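Local coordinates for protein TASOR (Homo sapiens, PDB 6TL1) that takes part in the HUSH complex, which keeps H3K9me3-rich chromatin and transposable elements epigenetically silenced, the portion here being its pseudo-PARP domain, at residues Q5-G10 with E15-I20; E48-E53 with E191-P196; Y80-I85 with M126-I131; K140-P145 with K149-T154; N166-L171 with Y177-Y182. One frame throughout, in Å; residues are numbered along the deposited sequence.

The five contacts spread over the two beta sheets of the TASOR pseudo-PARP domain. Contacts 1 and 3 share the five-stranded antiparallel sheet: their helices lie against its two faces, and V17 CG1 of contact 1 meets I131 CD1 of contact 3 at 3.8 Å. Contacts 4 and 5 belong to the smaller mixed sheet and touch where D144 CB comes 4.1 Å from L179 CD2. Contact 2 ties helix 45-60 to the loop 191-196, whose L192 CD1 packs at 4.1 Å on P153 CG of contact 4. Contacts 1 and 4 lie on opposite sides of the chain's centre, their own centres about 36 Å apart.

Contact 1: Q5-G10 with E15-I20; sequences QPLTPG and EDVVNI
L7 meets V17 through methyl groups, and E15 reaches G10 with its carboxylate end. Followed outward, the E15 side chain makes no close approach to 5-10 at CB; CG then comes 4.1 Å from G10 O. A bend at chi2 (-56°) turns the carboxylate back over the glycine, and OE2 finishes 3.3 Å from G10 CA. G10 has a positive phi of 92°, a backbone shape that suits glycine. Further down, L7 points its CB at the helix and only its CD1 branch touches, 3.6 Å from V17 CG2, the two side chains crossing at a slant. With chi1 at 178°, V17 sets CG1 opposite its backbone N and leaves CG2 to face the leucine. Both residues are buried and both also rest on L41, while V17 reaches A203 and V205 as well. The backbone of L7 is hydrogen-bonded to A39, so the chain still follows strand 34-42 here before it turns away. The result is a beta-loop-alpha unit: edge strand 4-6 leads through a short loop into helix 12-22, which packs on a face of the five-stranded antiparallel sheet of the pseudo-PARP domain.

Contact 2: E48-E53 with E191-P196; sequences EKEFTE and ELRRRP
E50 and R195 meet in a surface salt bridge through one carboxylate oxygen. E50 OE1 accepts from R195 NH2 almost straight (165° at the hydrogen); the modelled 2.4 Å is unusually short, so its length is doubtful. The same oxygen takes a weak, bent bond from R195 NH1 at 3.1 Å. It sits at the guanidinium edge, near its plane, and the planes of the charged groups are 30° apart. R195 runs out with CG anti to its backbone N and bends at chi3 (52°), which brings its guanidinium to E50. In the next shell, R193 NH2 lies 3.5 Å above one face of the R195 guanidinium, offset toward the rim, and 4.0 Å from E50 OE1, too far for a salt bridge; the glutamate charge would be expected to ease this pairing. R193 NE and NH2 both donate to R195 O at 3.1 Å, NH2 in the carbonyl plane and NE from above it. R193 thereby braces the backbone that carries the bridging side chain. Backbone bonds tie R193 to E186 and R194 to V92. The bridge links helix 45-60, packed on C200 of strand 199-209, to the loop leading from strand 181-184 into that strand.

Contact 3: Y80-I85 with M126-I131; sequences YQVQTI and MGDVVI
V82 lays its CG2 methyl over the base of D128, 3.7 Å from CB and 4.2 Å from CG, the two side chains crossing at about a right angle. The same methyl reaches V130 CG2 at 4.5 Å, a looser apolar contact two residues along the strand. CG2 stands anti to the carbonyl carbon of V82 (chi1 169°), on the side of the strand. Both carboxylate oxygens of D128 have partners: OD1 is hydrogen-bonded to S206 OG, and OD2 accepts from a water at the short distance of 2.5 Å. That water also takes a weak bond from Y80 N at 3.2 Å, bridging the turn before the helix to the strand. V82 further touches V77, V204 and F4, so the first turn of helix 82-88 rests on strands 71-77, 126-134 and 199-209 and reaches F4 of strand 4-6. V129 and I131 face the other way, and I131 meets V17 of helix 12-22; the two helices consequently flank the antiparallel sheet on opposite faces.

Contact 4: K140-P145 with K149-T154; sequences KSIYDP and KSLDPT
A chi1 of 58° in I142 puts CG1 between the backbone N and the carbonyl carbon, a crowded position, and frees CG2 to meet L151; in K140, chi1 of 173° puts CG beside T154, and the bend at chi2 (63°) keeps CD and CE near its hydroxyl. Both pairs belong to the connection between strands 139-142 and 159-162, parallel neighbours in the mixed sheet of the pseudo-PARP domain, so 149-154 is part of an all-loop crossover. I142 CG2 lies 3.8 Å from L151 CD1, the two side chains sliding past one another in opposite directions. No hydrogen bond joins the segments; K140 and I142 bond through their backbones to C159, V161 and K163, and the returning loop through P153 O to Y187 OH and T154 O to Y185 OH. K140 and T154 cross at about a right angle: T154 OG1, itself hydrogen-bonded to H160 NE2, rests on the aliphatic part of the lysine, 3.4 Å from K140 CG and 4.0 Å from K140 CE.

Contact 5: N166-L171 with Y177-Y182; sequences NRITSL and YELTQY
I168 meets T180 at about a right angle and reaches L179 with its tip, so one isoleucine spans the end of the short helix 176-179. Its CG2 branch does the closer touching, 3.8 Å from T180 CG2, with I168 CB 4.0 Å from the same methyl. The other branch carries CD1 to L179 CD1 at 4.3 Å. The threonine is turned to present carbon: chi1 of 59° sets CG2 opposite the carbonyl carbon, facing the isoleucine, and leaves OG1 between the backbone N and the carbonyl carbon, hydrogen-bonded to A176 O. One side chain gives its methyl to the loop and its hydroxyl to the start of the helix. Beyond it, Q181 NE2 donates to Y177 O at 3.0 Å, nearly straight at the hydrogen (155°) but arriving above the carbonyl plane, 39° out of it. The amide carbon Q181 CD lies over one face of the Y177 ring, offset toward its rim. Q181 NE2 is bonded to S110 OG as well, which ties the turn to strand 107-110. T180 is the first residue to leave helical geometry, and strand 181-184 follows at once: a helix-to-strand junction entering the mixed sheet, with I168 from the preceding loop packed against the bend.

Contact 1: Q5-G10 with E15-I20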
# COMPACT_ATOMS: atom_id res chain seq x y z
N GLN A 5 12.77 -4.67 13.52
CA GLN A 5 13.45 -3.95 14.58
C GLN A 5 12.41 -3.26 15.44
O GLN A 5 11.79 -2.26 14.99
CB GLN A 5 14.45 -2.94 14.01
CG GLN A 5 14.87 -1.86 15.00
CD GLN A 5 15.38 -0.61 14.32
OE1 GLN A 5 15.43 -0.53 13.09
NE2 GLN A 5 15.80 0.36 15.12
N PRO A 6 12.12 -3.73 16.64
CA PRO A 6 11.14 -3.08 17.50
C PRO A 6 11.60 -1.67 17.88
O PRO A 6 12.79 -1.44 18.11
CB PRO A 6 11.05 -3.98 18.73
CG PRO A 6 11.56 -5.32 18.25
CD PRO A 6 12.62 -5.00 17.24
N LEU A 7 10.65 -0.73 17.88
CA LEU A 7 10.91 0.66 18.20
C LEU A 7 10.27 0.98 19.55
O LEU A 7 9.16 0.53 19.84
CB LEU A 7 10.37 1.60 17.12
CG LEU A 7 10.73 1.27 15.67
CD1 LEU A 7 9.87 2.09 14.69
CD2 LEU A 7 12.21 1.50 15.43
N THR A 8 10.97 1.78 20.35
CA THR A 8 10.45 2.13 21.66
C THR A 8 9.44 3.26 21.52
O THR A 8 9.75 4.28 20.90
CB THR A 8 11.58 2.55 22.59
OG1 THR A 8 12.51 1.46 22.72
CG2 THR A 8 11.04 2.89 23.98
N PRO A 9 8.24 3.12 22.07
CA PRO A 9 7.25 4.20 21.97
C PRO A 9 7.79 5.50 22.53
O PRO A 9 8.44 5.52 23.58
CB PRO A 9 6.06 3.68 22.80
CG PRO A 9 6.20 2.19 22.73
CD PRO A 9 7.68 1.92 22.73
N GLY A 10 7.56 6.59 21.80
CA GLY A 10 8.04 7.90 22.19
C GLY A 10 9.39 8.27 21.63
O GLY A 10 9.76 9.46 21.69
N GLU A 15 8.10 7.70 16.45
CA GLU A 15 7.20 8.78 16.08
C GLU A 15 7.29 9.13 14.60
O GLU A 15 6.31 9.63 14.05
CB GLU A 15 7.51 10.03 16.91
CG GLU A 15 7.34 9.87 18.42
CD GLU A 15 5.94 9.41 18.82
OE1 GLU A 15 4.96 9.82 18.16
OE2 GLU A 15 5.83 8.63 19.80
N ASP A 16 8.42 8.83 13.96
CA ASP A 16 8.51 8.92 12.50
C ASP A 16 7.54 7.96 11.82
O ASP A 16 6.90 8.31 10.82
CB ASP A 16 9.94 8.65 12.03
CG ASP A 16 10.86 9.86 12.20
OD1 ASP A 16 10.37 10.97 12.49
OD2 ASP A 16 12.09 9.69 12.04
N VAL A 17 7.48 6.71 12.29
CA VAL A 17 6.58 5.73 11.69
C VAL A 17 5.13 6.15 11.92
O VAL A 17 4.30 6.11 11.00
CB VAL A 17 6.84 4.33 12.26
CG1 VAL A 17 5.84 3.33 11.67
CG2 VAL A 17 8.27 3.92 11.98
N VAL A 18 4.81 6.56 13.14
CA VAL A 18 3.48 7.07 13.44
C VAL A 18 3.19 8.30 12.60
O VAL A 18 2.06 8.48 12.14
CB VAL A 18 3.32 7.33 14.95
CG1 VAL A 18 2.10 8.17 15.23
CG2 VAL A 18 3.22 6.01 15.71
N ASN A 19 4.21 9.13 12.33
CA ASN A 19 3.95 10.34 11.54
C ASN A 19 3.57 10.01 10.11
O ASN A 19 2.83 10.77 9.48
CB ASN A 19 5.15 11.28 11.52
CG ASN A 19 5.34 12.02 12.83
OD1 ASN A 19 4.46 12.02 13.65
ND2 ASN A 19 6.49 12.67 13.00
N ILE A 20 4.10 8.91 9.56
CA ILE A 20 3.67 8.47 8.23
C ILE A 20 2.18 8.15 8.25
O ILE A 20 1.43 8.58 7.37
CB ILE A 20 4.50 7.24 7.79
CG1 ILE A 20 5.99 7.61 7.66
CG2 ILE A 20 3.96 6.68 6.46
CD1 ILE A 20 6.86 6.39 7.59

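Contact 2: E48-E53 with E191-P196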
# COMPACT_ATOMS: atom_id res chain seq x y z
N GLU A 48 14.81 -4.98 -0.40
CA GLU A 48 15.33 -3.64 -0.59
C GLU A 48 16.27 -3.59 -1.78
O GLU A 48 16.29 -2.61 -2.53
CB GLU A 48 16.02 -3.16 0.69
CG GLU A 48 15.08 -3.03 1.89
CD GLU A 48 15.81 -2.74 3.20
OE1 GLU A 48 15.27 -1.98 4.04
OE2 GLU A 48 16.93 -3.26 3.39
N LYS A 49 17.05 -4.66 -1.99
CA LYS A 49 17.88 -4.75 -3.19
C LYS A 49 17.03 -4.63 -4.44
O LYS A 49 17.40 -3.89 -5.36
CB LYS A 49 18.67 -6.07 -3.24
CG LYS A 49 19.76 -6.20 -2.22
CD LYS A 49 20.78 -7.28 -2.58
CE LYS A 49 20.84 -8.34 -1.49
NZ LYS A 49 22.17 -9.00 -1.33
N GLU A 50 15.90 -5.34 -4.49
CA GLU A 50 15.15 -5.37 -5.73
C GLU A 50 14.36 -4.08 -5.93
O GLU A 50 14.18 -3.63 -7.06
CB GLU A 50 14.23 -6.59 -5.75
CG GLU A 50 15.02 -7.87 -5.63
CD GLU A 50 14.31 -9.10 -6.16
OE1 GLU A 50 13.07 -9.20 -6.02
OE2 GLU A 50 15.01 -10.01 -6.65
N PHE A 51 13.95 -3.42 -4.83
CA PHE A 51 13.35 -2.10 -4.92
C PHE A 51 14.36 -1.11 -5.50
O PHE A 51 14.06 -0.36 -6.44
CB PHE A 51 12.87 -1.65 -3.53
CG PHE A 51 12.10 -0.36 -3.51
CD1 PHE A 51 12.77 0.85 -3.38
CD2 PHE A 51 10.71 -0.35 -3.57
CE1 PHE A 51 12.06 2.05 -3.34
CE2 PHE A 51 10.00 0.85 -3.53
CZ PHE A 51 10.68 2.04 -3.41
N THR A 52 15.59 -1.13 -4.96
CA THR A 52 16.62 -0.23 -5.46
C THR A 52 16.97 -0.53 -6.91
O THR A 52 17.12 0.39 -7.72
CB THR A 52 17.87 -0.36 -4.59
OG1 THR A 52 17.66 0.26 -3.32
CG2 THR A 52 19.08 0.27 -5.29
N GLU A 53 17.07 -1.82 -7.26
CA GLU A 53 17.32 -2.19 -8.64
C GLU A 53 16.20 -1.70 -9.56
O GLU A 53 16.46 -1.13 -10.62
CB GLU A 53 17.47 -3.71 -8.74
CG GLU A 53 17.57 -4.28 -10.14
CD GLU A 53 18.75 -3.75 -10.92
OE1 GLU A 53 18.59 -3.49 -12.13
OE2 GLU A 53 19.84 -3.58 -10.33
N GLU A 191 5.52 -12.77 -19.01
CA GLU A 191 4.65 -13.13 -17.91
C GLU A 191 4.59 -11.97 -16.92
O GLU A 191 5.55 -11.21 -16.79
CB GLU A 191 5.12 -14.40 -17.19
CG GLU A 191 3.99 -15.35 -16.82
CD GLU A 191 4.49 -16.72 -16.41
OE1 GLU A 191 5.30 -16.80 -15.46
OE2 GLU A 191 4.09 -17.72 -17.05
N LEU A 192 3.46 -11.85 -16.24
CA LEU A 192 3.38 -10.89 -15.15
C LEU A 192 4.14 -11.44 -13.96
O LEU A 192 4.06 -12.64 -13.66
CB LEU A 192 1.92 -10.62 -14.78
CG LEU A 192 1.23 -9.61 -15.69
CD1 LEU A 192 -0.28 -9.78 -15.63
CD2 LEU A 192 1.65 -8.22 -15.29
N ARG A 193 4.89 -10.58 -13.29
CA ARG A 193 5.60 -11.01 -12.10
C ARG A 193 4.61 -11.25 -10.97
O ARG A 193 3.60 -10.55 -10.87
CB ARG A 193 6.62 -9.95 -11.69
CG ARG A 193 7.86 -9.90 -12.58
CD ARG A 193 8.90 -8.97 -12.01
NE ARG A 193 9.05 -9.16 -10.57
CZ ARG A 193 10.07 -9.79 -10.01
NH1 ARG A 193 11.04 -10.30 -10.77
NH2 ARG A 193 10.13 -9.93 -8.69
N ARG A 194 4.86 -12.27 -10.16
CA ARG A 194 3.94 -12.47 -9.05
C ARG A 194 4.21 -11.50 -7.90
O ARG A 194 3.35 -11.32 -7.04
CB ARG A 194 3.99 -13.91 -8.54
CG ARG A 194 3.40 -14.92 -9.50
CD ARG A 194 3.02 -16.22 -8.81
NE ARG A 194 1.90 -16.03 -7.89
CZ ARG A 194 1.96 -16.09 -6.57
NH1 ARG A 194 3.12 -16.35 -5.96
NH2 ARG A 194 0.87 -15.88 -5.85
N ARG A 195 5.39 -10.86 -7.88
CA ARG A 195 5.71 -9.87 -6.86
C ARG A 195 6.30 -8.63 -7.54
O ARG A 195 7.45 -8.65 -7.98
CB ARG A 195 6.69 -10.42 -5.83
CG ARG A 195 7.09 -9.37 -4.79
CD ARG A 195 8.03 -9.91 -3.74
NE ARG A 195 9.18 -10.58 -4.33
CZ ARG A 195 10.24 -9.94 -4.83
NH1 ARG A 195 10.30 -8.61 -4.83
NH2 ARG A 195 11.25 -10.64 -5.34
N PRO A 196 5.53 -7.54 -7.63
CA PRO A 196 6.10 -6.30 -8.17
C PRO A 196 7.19 -5.80 -7.26
O PRO A 196 7.06 -5.84 -6.03
CB PRO A 196 4.90 -5.34 -8.18
CG PRO A 196 3.69 -6.23 -8.15
CD PRO A 196 4.11 -7.39 -7.29

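Contact 3: Y80-I85 with M126-I131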
# COMPACT_ATOMS: atom_id res chain seq x y z
N TYR A 80 -2.09 -13.04 11.53
CA TYR A 80 -0.68 -12.97 11.91
C TYR A 80 0.23 -13.25 10.71
O TYR A 80 1.26 -13.91 10.83
CB TYR A 80 -0.38 -13.92 13.07
CG TYR A 80 -1.27 -13.67 14.26
CD1 TYR A 80 -0.97 -12.68 15.19
CD2 TYR A 80 -2.43 -14.42 14.46
CE1 TYR A 80 -1.79 -12.44 16.27
CE2 TYR A 80 -3.26 -14.18 15.54
CZ TYR A 80 -2.93 -13.19 16.45
OH TYR A 80 -3.75 -12.96 17.53
N GLN A 81 -0.19 -12.77 9.55
CA GLN A 81 0.57 -12.95 8.32
C GLN A 81 1.55 -11.82 8.06
O GLN A 81 2.12 -11.74 6.97
CB GLN A 81 -0.38 -13.10 7.13
CG GLN A 81 0.03 -14.20 6.16
CD GLN A 81 0.08 -15.58 6.80
OE1 GLN A 81 -0.51 -15.81 7.86
NE2 GLN A 81 0.79 -16.50 6.16
N VAL A 82 1.75 -10.93 9.05
CA VAL A 82 2.81 -9.92 8.96
C VAL A 82 4.13 -10.58 8.59
O VAL A 82 4.89 -10.06 7.76
CB VAL A 82 2.94 -9.15 10.29
CG1 VAL A 82 4.21 -8.30 10.28
CG2 VAL A 82 1.72 -8.29 10.54
N GLN A 83 4.41 -11.72 9.20
CA GLN A 83 5.67 -12.42 8.98
C GLN A 83 5.89 -12.73 7.50
O GLN A 83 6.94 -12.41 6.94
CB GLN A 83 5.70 -13.70 9.80
CG GLN A 83 6.89 -14.64 9.51
CD GLN A 83 8.24 -13.98 9.75
OE1 GLN A 83 8.40 -13.20 10.68
NE2 GLN A 83 9.21 -14.31 8.90
N THR A 84 4.89 -13.33 6.85
CA THR A 84 5.07 -13.80 5.48
C THR A 84 5.22 -12.65 4.49
O THR A 84 6.07 -12.71 3.60
CB THR A 84 3.90 -14.69 5.07
OG1 THR A 84 3.78 -15.76 6.01
CG2 THR A 84 4.13 -15.26 3.69
N ILE A 85 4.41 -11.59 4.63
CA ILE A 85 4.53 -10.46 3.71
C ILE A 85 5.86 -9.73 3.92
O ILE A 85 6.50 -9.32 2.95
CB ILE A 85 3.33 -9.51 3.84
CG1 ILE A 85 2.06 -10.13 3.25
CG2 ILE A 85 3.61 -8.19 3.13
CD1 ILE A 85 1.22 -10.90 4.22
N MET A 126 -8.65 -4.46 17.06
CA MET A 126 -7.20 -4.51 17.08
C MET A 126 -6.71 -5.04 15.73
O MET A 126 -7.34 -5.92 15.14
CB MET A 126 -6.72 -5.40 18.22
CG MET A 126 -5.28 -5.85 18.13
SD MET A 126 -4.63 -6.49 19.70
CE MET A 126 -5.76 -5.91 20.91
N GLY A 127 -5.58 -4.51 15.27
CA GLY A 127 -5.09 -4.88 13.95
C GLY A 127 -3.61 -4.60 13.80
O GLY A 127 -2.99 -3.92 14.62
N ASP A 128 -3.07 -5.14 12.71
CA ASP A 128 -1.69 -4.93 12.30
C ASP A 128 -1.70 -4.29 10.92
O ASP A 128 -2.38 -4.77 10.02
CB ASP A 128 -0.93 -6.26 12.24
CG ASP A 128 -0.79 -6.92 13.59
OD1 ASP A 128 -0.42 -6.23 14.56
OD2 ASP A 128 -1.09 -8.13 13.68
N VAL A 129 -0.94 -3.21 10.76
CA VAL A 129 -0.86 -2.50 9.48
C VAL A 129 0.59 -2.52 9.02
O VAL A 129 1.48 -2.08 9.75
CB VAL A 129 -1.39 -1.06 9.59
CG1 VAL A 129 -1.29 -0.36 8.25
CG2 VAL A 129 -2.83 -1.06 10.10
N VAL A 130 0.82 -3.05 7.82
CA VAL A 130 2.12 -2.99 7.16
C VAL A 130 2.19 -1.71 6.35
O VAL A 130 1.25 -1.37 5.61
CB VAL A 130 2.39 -4.23 6.29
CG1 VAL A 130 3.75 -4.12 5.56
CG2 VAL A 130 2.44 -5.48 7.15
N ILE A 131 3.25 -0.95 6.55
CA ILE A 131 3.54 0.24 5.77
C ILE A 131 4.55 -0.15 4.70
O ILE A 131 5.66 -0.61 5.02
CB ILE A 131 4.08 1.38 6.65
CG1 ILE A 131 3.04 1.79 7.71
CG2 ILE A 131 4.57 2.54 5.79
CD1 ILE A 131 3.54 2.87 8.67
O HOH W 1 -2.07 -9.92 12.17

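Contact 4: K140-P145 with K149-T154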
# COMPACT_ATOMS: atom_id res chain seq x y z
N LYS A 140 -1.19 5.14 -14.38
CA LYS A 140 -2.28 5.00 -15.33
C LYS A 140 -3.57 5.19 -14.54
O LYS A 140 -3.86 4.42 -13.62
CB LYS A 140 -2.25 3.63 -16.02
CG LYS A 140 -3.43 3.31 -16.91
CD LYS A 140 -3.55 4.27 -18.09
CE LYS A 140 -4.63 3.78 -19.06
NZ LYS A 140 -4.72 4.63 -20.27
N SER A 141 -4.30 6.25 -14.87
CA SER A 141 -5.58 6.54 -14.23
C SER A 141 -6.71 5.91 -15.04
O SER A 141 -6.81 6.14 -16.25
CB SER A 141 -5.80 8.05 -14.13
OG SER A 141 -4.93 8.63 -13.18
N ILE A 142 -7.57 5.14 -14.37
CA ILE A 142 -8.65 4.46 -15.08
C ILE A 142 -9.98 4.79 -14.42
O ILE A 142 -10.07 5.00 -13.20
CB ILE A 142 -8.42 2.94 -15.16
CG1 ILE A 142 -8.30 2.33 -13.77
CG2 ILE A 142 -7.17 2.62 -16.01
CD1 ILE A 142 -8.26 0.82 -13.78
N TYR A 143 -11.03 4.82 -15.23
CA TYR A 143 -12.37 4.98 -14.70
C TYR A 143 -12.88 3.66 -14.12
O TYR A 143 -12.53 2.58 -14.60
CB TYR A 143 -13.31 5.47 -15.80
CG TYR A 143 -13.07 6.91 -16.17
CD1 TYR A 143 -12.15 7.26 -17.16
CD2 TYR A 143 -13.76 7.93 -15.54
CE1 TYR A 143 -11.94 8.58 -17.50
CE2 TYR A 143 -13.56 9.25 -15.88
CZ TYR A 143 -12.65 9.57 -16.85
OH TYR A 143 -12.47 10.90 -17.18
N ASP A 144 -13.71 3.76 -13.09
CA ASP A 144 -14.24 2.56 -12.46
C ASP A 144 -15.18 1.83 -13.43
O ASP A 144 -15.82 2.47 -14.27
CB ASP A 144 -14.95 2.90 -11.16
CG ASP A 144 -16.00 3.99 -11.32
OD1 ASP A 144 -15.69 5.06 -11.91
OD2 ASP A 144 -17.14 3.77 -10.86
N PRO A 145 -15.25 0.50 -13.36
CA PRO A 145 -15.94 -0.26 -14.41
C PRO A 145 -17.45 -0.05 -14.41
O PRO A 145 -18.10 -0.06 -13.37
CB PRO A 145 -15.59 -1.72 -14.09
CG PRO A 145 -15.28 -1.71 -12.63
CD PRO A 145 -14.62 -0.39 -12.36
N LYS A 149 -15.42 -4.89 -19.43
CA LYS A 149 -14.35 -5.70 -18.84
C LYS A 149 -13.16 -4.82 -18.48
O LYS A 149 -12.74 -3.96 -19.26
CB LYS A 149 -13.93 -6.79 -19.83
CG LYS A 149 -12.53 -7.32 -19.63
CD LYS A 149 -12.26 -8.51 -20.56
CE LYS A 149 -12.54 -8.16 -22.02
NZ LYS A 149 -12.05 -6.80 -22.42
N SER A 150 -12.61 -5.03 -17.28
CA SER A 150 -11.50 -4.20 -16.84
C SER A 150 -10.22 -4.54 -17.61
O SER A 150 -10.05 -5.64 -18.15
CB SER A 150 -11.28 -4.33 -15.33
OG SER A 150 -11.18 -5.68 -14.93
N LEU A 151 -9.31 -3.57 -17.66
CA LEU A 151 -8.09 -3.71 -18.44
C LEU A 151 -7.14 -4.70 -17.79
O LEU A 151 -7.11 -4.86 -16.57
CB LEU A 151 -7.38 -2.37 -18.57
CG LEU A 151 -8.12 -1.21 -19.23
CD1 LEU A 151 -7.44 0.11 -18.87
CD2 LEU A 151 -8.15 -1.42 -20.73
N ASP A 152 -6.35 -5.37 -18.63
CA ASP A 152 -5.12 -5.98 -18.15
C ASP A 152 -4.22 -4.87 -17.61
O ASP A 152 -4.42 -3.69 -17.91
CB ASP A 152 -4.41 -6.73 -19.28
CG ASP A 152 -5.06 -8.07 -19.61
OD1 ASP A 152 -5.92 -8.54 -18.82
OD2 ASP A 152 -4.69 -8.66 -20.64
N PRO A 153 -3.23 -5.21 -16.78
CA PRO A 153 -2.29 -4.18 -16.32
C PRO A 153 -1.68 -3.46 -17.51
O PRO A 153 -1.37 -4.07 -18.54
CB PRO A 153 -1.25 -4.99 -15.54
CG PRO A 153 -2.03 -6.13 -15.01
CD PRO A 153 -2.97 -6.51 -16.13
N THR A 154 -1.58 -2.13 -17.40
CA THR A 154 -1.17 -1.30 -18.52
C THR A 154 0.34 -1.37 -18.69
O THR A 154 1.08 -1.01 -17.75
CB THR A 154 -1.59 0.14 -18.31
OG1 THR A 154 -3.01 0.21 -18.16
CG2 THR A 154 -1.24 0.95 -19.54

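Contact 5: N166-L171 with Y177-Y182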
# COMPACT_ATOMS: atom_id res chain seq x y z
N ASN A 166 -9.80 11.66 -5.92
CA ASN A 166 -9.81 12.85 -5.06
C ASN A 166 -11.22 13.34 -4.75
O ASN A 166 -11.39 14.13 -3.82
CB ASN A 166 -8.96 13.97 -5.67
CG ASN A 166 -7.47 13.61 -5.73
OD1 ASN A 166 -7.06 12.54 -5.27
ND2 ASN A 166 -6.66 14.51 -6.27
N ARG A 167 -12.22 12.91 -5.52
CA ARG A 167 -13.61 13.18 -5.14
C ARG A 167 -13.94 12.58 -3.79
O ARG A 167 -14.86 13.04 -3.11
CB ARG A 167 -14.56 12.64 -6.21
CG ARG A 167 -14.63 13.48 -7.47
CD ARG A 167 -15.60 12.88 -8.48
NE ARG A 167 -15.50 13.55 -9.77
CZ ARG A 167 -16.10 13.13 -10.88
NH1 ARG A 167 -16.86 12.04 -10.86
NH2 ARG A 167 -15.95 13.80 -12.01
N ILE A 168 -13.26 11.49 -3.41
CA ILE A 168 -13.55 10.82 -2.15
C ILE A 168 -13.04 11.68 -0.99
O ILE A 168 -11.83 11.95 -0.88
CB ILE A 168 -12.93 9.42 -2.12
CG1 ILE A 168 -13.68 8.49 -3.08
CG2 ILE A 168 -13.00 8.83 -0.73
CD1 ILE A 168 -15.19 8.48 -2.87
N THR A 169 -13.94 12.12 -0.11
CA THR A 169 -13.53 12.89 1.07
C THR A 169 -13.97 12.27 2.38
O THR A 169 -13.52 12.73 3.44
CB THR A 169 -14.06 14.34 1.01
OG1 THR A 169 -15.49 14.35 1.06
CG2 THR A 169 -13.58 15.03 -0.26
N SER A 170 -14.85 11.27 2.36
CA SER A 170 -15.42 10.68 3.56
C SER A 170 -15.13 9.19 3.61
O SER A 170 -15.26 8.48 2.61
CB SER A 170 -16.94 10.93 3.61
OG SER A 170 -17.54 10.20 4.66
N LEU A 171 -14.77 8.71 4.81
CA LEU A 171 -14.61 7.28 5.05
C LEU A 171 -15.88 6.48 4.78
O LEU A 171 -15.81 5.26 4.62
CB LEU A 171 -14.16 7.04 6.49
CG LEU A 171 -12.77 7.58 6.86
CD1 LEU A 171 -12.52 7.45 8.36
CD2 LEU A 171 -11.69 6.83 6.07
N TYR A 177 -13.28 2.65 0.06
CA TYR A 177 -12.15 1.77 0.25
C TYR A 177 -11.57 1.30 -1.09
O TYR A 177 -10.36 1.41 -1.32
CB TYR A 177 -12.57 0.60 1.13
CG TYR A 177 -11.55 -0.50 1.18
CD1 TYR A 177 -10.33 -0.29 1.79
CD2 TYR A 177 -11.81 -1.75 0.63
CE1 TYR A 177 -9.39 -1.29 1.85
CE2 TYR A 177 -10.87 -2.76 0.68
CZ TYR A 177 -9.66 -2.52 1.29
OH TYR A 177 -8.70 -3.51 1.36
N GLU A 178 -12.42 0.76 -1.97
CA GLU A 178 -11.96 0.26 -3.26
C GLU A 178 -11.52 1.39 -4.20
O GLU A 178 -10.62 1.19 -5.02
CB GLU A 178 -13.05 -0.59 -3.92
CG GLU A 178 -13.35 -1.85 -3.13
CD GLU A 178 -14.45 -1.65 -2.08
OE1 GLU A 178 -14.65 -0.50 -1.62
OE2 GLU A 178 -15.08 -2.65 -1.68
N LEU A 179 -12.16 2.56 -4.12
CA LEU A 179 -11.79 3.63 -5.04
C LEU A 179 -10.50 4.35 -4.64
O LEU A 179 -9.96 5.09 -5.46
CB LEU A 179 -12.93 4.65 -5.14
CG LEU A 179 -14.20 4.22 -5.88
CD1 LEU A 179 -15.34 5.20 -5.58
CD2 LEU A 179 -13.95 4.13 -7.39
N THR A 180 -10.00 4.15 -3.41
CA THR A 180 -8.77 4.80 -2.97
C THR A 180 -7.61 3.80 -2.87
O THR A 180 -6.77 3.90 -1.98
CB THR A 180 -8.97 5.50 -1.63
OG1 THR A 180 -9.39 4.55 -0.65
CG2 THR A 180 -10.04 6.61 -1.76
N GLN A 181 -7.59 2.82 -3.76
CA GLN A 181 -6.52 1.84 -3.80
C GLN A 181 -5.46 2.22 -4.82
O GLN A 181 -5.71 2.98 -5.76
CB GLN A 181 -7.05 0.44 -4.14
CG GLN A 181 -8.05 -0.06 -3.15
CD GLN A 181 -7.38 -0.54 -1.89
OE1 GLN A 181 -6.47 -1.37 -1.92
NE2 GLN A 181 -7.80 0.03 -0.76
N TYR A 182 -4.27 1.70 -4.60
CA TYR A 182 -3.20 1.63 -5.59
C TYR A 182 -3.12 0.19 -6.09
O TYR A 182 -3.25 -0.75 -5.30
CB TYR A 182 -1.86 2.04 -4.99
CG TYR A 182 -1.74 3.50 -4.59
CD1 TYR A 182 -2.18 4.51 -5.42
CD2 TYR A 182 -1.16 3.86 -3.37
CE1 TYR A 182 -2.07 5.84 -5.06
CE2 TYR A 182 -1.03 5.20 -3.00
CZ TYR A 182 -1.50 6.18 -3.85
OH TYR A 182 -1.39 7.51 -3.50